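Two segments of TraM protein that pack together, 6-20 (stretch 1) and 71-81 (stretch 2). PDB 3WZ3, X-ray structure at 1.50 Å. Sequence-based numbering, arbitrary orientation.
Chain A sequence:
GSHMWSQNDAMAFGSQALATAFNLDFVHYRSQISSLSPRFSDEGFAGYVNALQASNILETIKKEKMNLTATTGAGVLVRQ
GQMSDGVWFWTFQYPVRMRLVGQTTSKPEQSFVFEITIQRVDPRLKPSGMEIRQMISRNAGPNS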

# COMPACT_ATOMS: atom_id res chain seq x y z
N SER A 6 8.30 -6.00 16.33
CA SER A 6 7.32 -7.02 16.66
C SER A 6 6.34 -7.15 15.51
O SER A 6 6.29 -6.29 14.61
CB SER A 6 6.56 -6.62 17.92
OG SER A 6 5.64 -5.57 17.64
N GLN A 7 5.53 -8.20 15.51
CA GLN A 7 4.55 -8.31 14.45
C GLN A 7 3.55 -7.18 14.51
O GLN A 7 3.06 -6.74 13.46
CB GLN A 7 3.86 -9.68 14.41
CG GLN A 7 2.94 -9.95 15.56
CD GLN A 7 2.21 -11.26 15.35
OE1 GLN A 7 2.71 -12.33 15.70
NE2 GLN A 7 1.03 -11.18 14.75
N ASN A 8 3.25 -6.67 15.69
CA ASN A 8 2.39 -5.50 15.77
C ASN A 8 3.01 -4.25 15.14
O ASN A 8 2.32 -3.47 14.49
CB ASN A 8 1.91 -5.23 17.19
CG ASN A 8 0.48 -5.67 17.39
OD1 ASN A 8 -0.38 -4.87 17.77
ND2 ASN A 8 0.19 -6.94 17.08
N ASP A 9 4.32 -4.05 15.32
CA ASP A 9 5.01 -2.97 14.66
C ASP A 9 4.92 -3.11 13.14
O ASP A 9 4.69 -2.12 12.42
CB ASP A 9 6.48 -2.96 15.09
CG ASP A 9 6.66 -2.63 16.57
OD1 ASP A 9 5.94 -1.74 17.07
OD2 ASP A 9 7.52 -3.26 17.22
N ALA A 10 5.11 -4.33 12.66
CA ALA A 10 5.03 -4.56 11.21
C ALA A 10 3.60 -4.36 10.70
O ALA A 10 3.40 -3.76 9.63
CB ALA A 10 5.59 -5.93 10.84
N MSE A 11 2.61 -4.81 11.46
CA MSE A 11 1.24 -4.60 11.00
C MSE A 11 0.90 -3.12 10.85
O MSE A 11 0.24 -2.72 9.88
CB MSE A 11 0.23 -5.28 11.93
CG MSE A 11 -1.11 -5.43 11.23
SE MSE A 11 -2.35 -6.50 12.25
CE MSE A 11 -2.59 -5.29 13.73
N ALA A 12 1.33 -2.32 11.83
CA ALA A 12 1.12 -0.87 11.78
C ALA A 12 1.85 -0.23 10.58
O ALA A 12 1.31 0.64 9.92
CB ALA A 12 1.59 -0.24 13.08
N PHE A 13 3.07 -0.68 10.29
CA PHE A 13 3.82 -0.18 9.13
C PHE A 13 3.00 -0.42 7.85
O PHE A 13 2.87 0.46 7.01
CB PHE A 13 5.16 -0.91 9.06
CG PHE A 13 6.05 -0.48 7.94
CD1 PHE A 13 6.96 0.56 8.13
CD2 PHE A 13 6.04 -1.14 6.72
CE1 PHE A 13 7.81 0.95 7.11
CE2 PHE A 13 6.89 -0.74 5.69
CZ PHE A 13 7.78 0.32 5.89
N GLY A 14 2.42 -1.61 7.71
CA GLY A 14 1.64 -1.91 6.53
C GLY A 14 0.37 -1.11 6.42
O GLY A 14 0.02 -0.65 5.33
N SER A 15 -0.34 -0.94 7.53
CA SER A 15 -1.60 -0.18 7.45
C SER A 15 -1.32 1.29 7.17
O SER A 15 -2.08 1.93 6.43
CB SER A 15 -2.47 -0.38 8.69
OG SER A 15 -1.79 0.00 9.85
N GLN A 16 -0.24 1.82 7.73
CA GLN A 16 0.17 3.20 7.45
C GLN A 16 0.51 3.36 5.97
O GLN A 16 0.10 4.35 5.33
CB GLN A 16 1.34 3.60 8.35
CG GLN A 16 0.96 3.62 9.83
CD GLN A 16 2.15 3.53 10.79
OE1 GLN A 16 3.31 3.57 10.37
NE2 GLN A 16 1.86 3.40 12.08
N ALA A 17 1.24 2.41 5.41
CA ALA A 17 1.56 2.44 3.99
C ALA A 17 0.32 2.43 3.12
O ALA A 17 0.23 3.18 2.16
CB ALA A 17 2.49 1.28 3.60
N LEU A 18 -0.64 1.56 3.44
CA LEU A 18 -1.88 1.51 2.65
C LEU A 18 -2.65 2.82 2.73
O LEU A 18 -3.20 3.28 1.72
CB LEU A 18 -2.78 0.35 3.12
CG LEU A 18 -2.25 -1.00 2.66
CD1 LEU A 18 -2.94 -2.14 3.42
CD2 LEU A 18 -2.51 -1.17 1.18
N ALA A 19 -2.70 3.42 3.91
CA ALA A 19 -3.39 4.71 4.05
C ALA A 19 -2.79 5.76 3.13
O ALA A 19 -3.49 6.49 2.43
CB ALA A 19 -3.37 5.19 5.50
N THR A 20 -1.47 5.86 3.14
CA THR A 20 -0.78 6.81 2.29
C THR A 20 -0.92 6.47 0.82
O THR A 20 -1.09 7.35 -0.03
CB THR A 20 0.71 6.89 2.66
OG1 THR A 20 0.83 7.17 4.06
CG2 THR A 20 1.41 7.99 1.87
N THR A 71 -10.11 3.70 2.93
CA THR A 71 -10.11 3.33 4.34
C THR A 71 -9.62 1.90 4.46
O THR A 71 -10.11 1.01 3.77
CB THR A 71 -11.51 3.44 4.96
OG1 THR A 71 -11.96 4.80 4.90
CG2 THR A 71 -11.47 3.00 6.42
N THR A 72 -8.64 1.68 5.34
CA THR A 72 -8.08 0.36 5.58
C THR A 72 -8.68 -0.20 6.85
O THR A 72 -8.69 0.47 7.90
CB THR A 72 -6.54 0.44 5.69
OG1 THR A 72 -6.02 1.00 4.48
CG2 THR A 72 -5.94 -0.94 5.89
N GLY A 73 -9.20 -1.42 6.77
CA GLY A 73 -9.81 -2.06 7.92
C GLY A 73 -8.79 -2.78 8.77
O GLY A 73 -7.58 -2.73 8.54
N ALA A 74 -9.29 -3.48 9.78
CA ALA A 74 -8.40 -4.23 10.64
C ALA A 74 -7.79 -5.41 9.88
O ALA A 74 -8.49 -6.21 9.28
CB ALA A 74 -9.14 -4.71 11.87
N GLY A 75 -6.48 -5.49 9.95
CA GLY A 75 -5.75 -6.52 9.24
C GLY A 75 -5.38 -7.68 10.13
O GLY A 75 -5.62 -7.66 11.34
N VAL A 76 -4.83 -8.71 9.51
CA VAL A 76 -4.38 -9.91 10.22
C VAL A 76 -3.06 -10.43 9.66
O VAL A 76 -2.77 -10.28 8.45
CB VAL A 76 -5.41 -11.05 10.18
CG1 VAL A 76 -6.71 -10.63 10.89
CG2 VAL A 76 -5.66 -11.48 8.77
N LEU A 77 -2.27 -11.05 10.52
CA LEU A 77 -1.10 -11.79 10.10
C LEU A 77 -1.50 -13.13 9.49
O LEU A 77 -2.23 -13.92 10.12
CB LEU A 77 -0.15 -12.04 11.28
CG LEU A 77 1.12 -12.78 10.87
CD1 LEU A 77 2.11 -11.82 10.22
CD2 LEU A 77 1.78 -13.45 12.10
N VAL A 78 -1.06 -13.38 8.26
CA VAL A 78 -1.24 -14.68 7.63
C VAL A 78 -0.14 -15.63 8.10
O VAL A 78 -0.43 -16.71 8.63
CB VAL A 78 -1.19 -14.56 6.11
CG1 VAL A 78 -1.48 -15.93 5.50
CG2 VAL A 78 -2.22 -13.55 5.64
N ARG A 79 1.11 -15.22 7.95
CA ARG A 79 2.26 -16.04 8.32
C ARG A 79 3.48 -15.15 8.45
O ARG A 79 3.48 -13.99 8.02
CB ARG A 79 2.53 -17.11 7.27
CG ARG A 79 3.13 -16.55 5.98
CD ARG A 79 3.44 -17.63 4.95
NE ARG A 79 2.24 -18.39 4.64
CZ ARG A 79 1.34 -18.03 3.74
NH1 ARG A 79 1.53 -16.94 3.00
NH2 ARG A 79 0.26 -18.77 3.54
N GLN A 80 4.52 -15.68 9.08
CA GLN A 80 5.79 -15.00 9.19
C GLN A 80 6.87 -16.05 9.18
O GLN A 80 6.59 -17.24 9.35
CB GLN A 80 5.86 -14.16 10.46
CG GLN A 80 5.73 -14.97 11.77
CD GLN A 80 5.83 -14.05 12.97
OE1 GLN A 80 6.75 -13.23 13.05
NE2 GLN A 80 4.87 -14.14 13.89
N GLY A 81 8.10 -15.61 8.97
CA GLY A 81 9.20 -16.56 8.85
C GLY A 81 10.42 -15.88 8.32
O GLY A 81 10.50 -14.64 8.34
O HOH W 1 -6.23 3.13 3.02

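The helix of residues 7-20 meets the second stretch along one narrow side, through Gln7, Met11, Ser15 and Leu18, whose spacing of three or four residues brings them back to the same face at each turn. The helix and strand 76-81 cross at 111°, with their axes 9.6 Å apart at closest approach; the two stretches bury 332 Å² between them.

At the N-terminal end, Ser6 caps the helix. Its p rotamer brings OG 3.1 Å from Asp9 N, where it accepts a hydrogen bond from an amide that has no preceding helical turn to serve it; Ser6 N returns a bond to Asp9 OD2 at 3.0 Å. Next to this cap, Gln7 has chi1 at 69° (p) and an extended chi2, which carry its amide out to the strand. There Gln80 NE2 donates to Gln7 OE1 at 3.3 Å, a weak bond with an angle of only 125°. Gln80 also combines p with t, and its long chain likewise suits a contact that must span a gap. Beside it, Leu77, in the tp rotamer, lays CD2 3.6 Å from Gln7 NE2, a van der Waals contact with the glutamine's amide end.

One turn on, selenomethionine Met11 runs extended through chi1 and chi2 before chi3 turns to p, setting SE 3.6 Å from Gly75 O. Gly75 presents backbone alone; an ideal CB there would lie 4.3 Å from Met11 SE, so the coordinates do not show that a methyl would be excluded.

Farther along, Thr72 fits its short branched side chain against the helix. In its m rotamer, OG1 lies 3.6 Å from Leu18 CB, while CG2 comes within 4.5 Å of Ser15 CB. The hydroxyl's polar partner is a water, 2.6 Å from Thr72 OG1, which donates a weak bond to Leu18 O at 3.3 Å, bridging strand and helix.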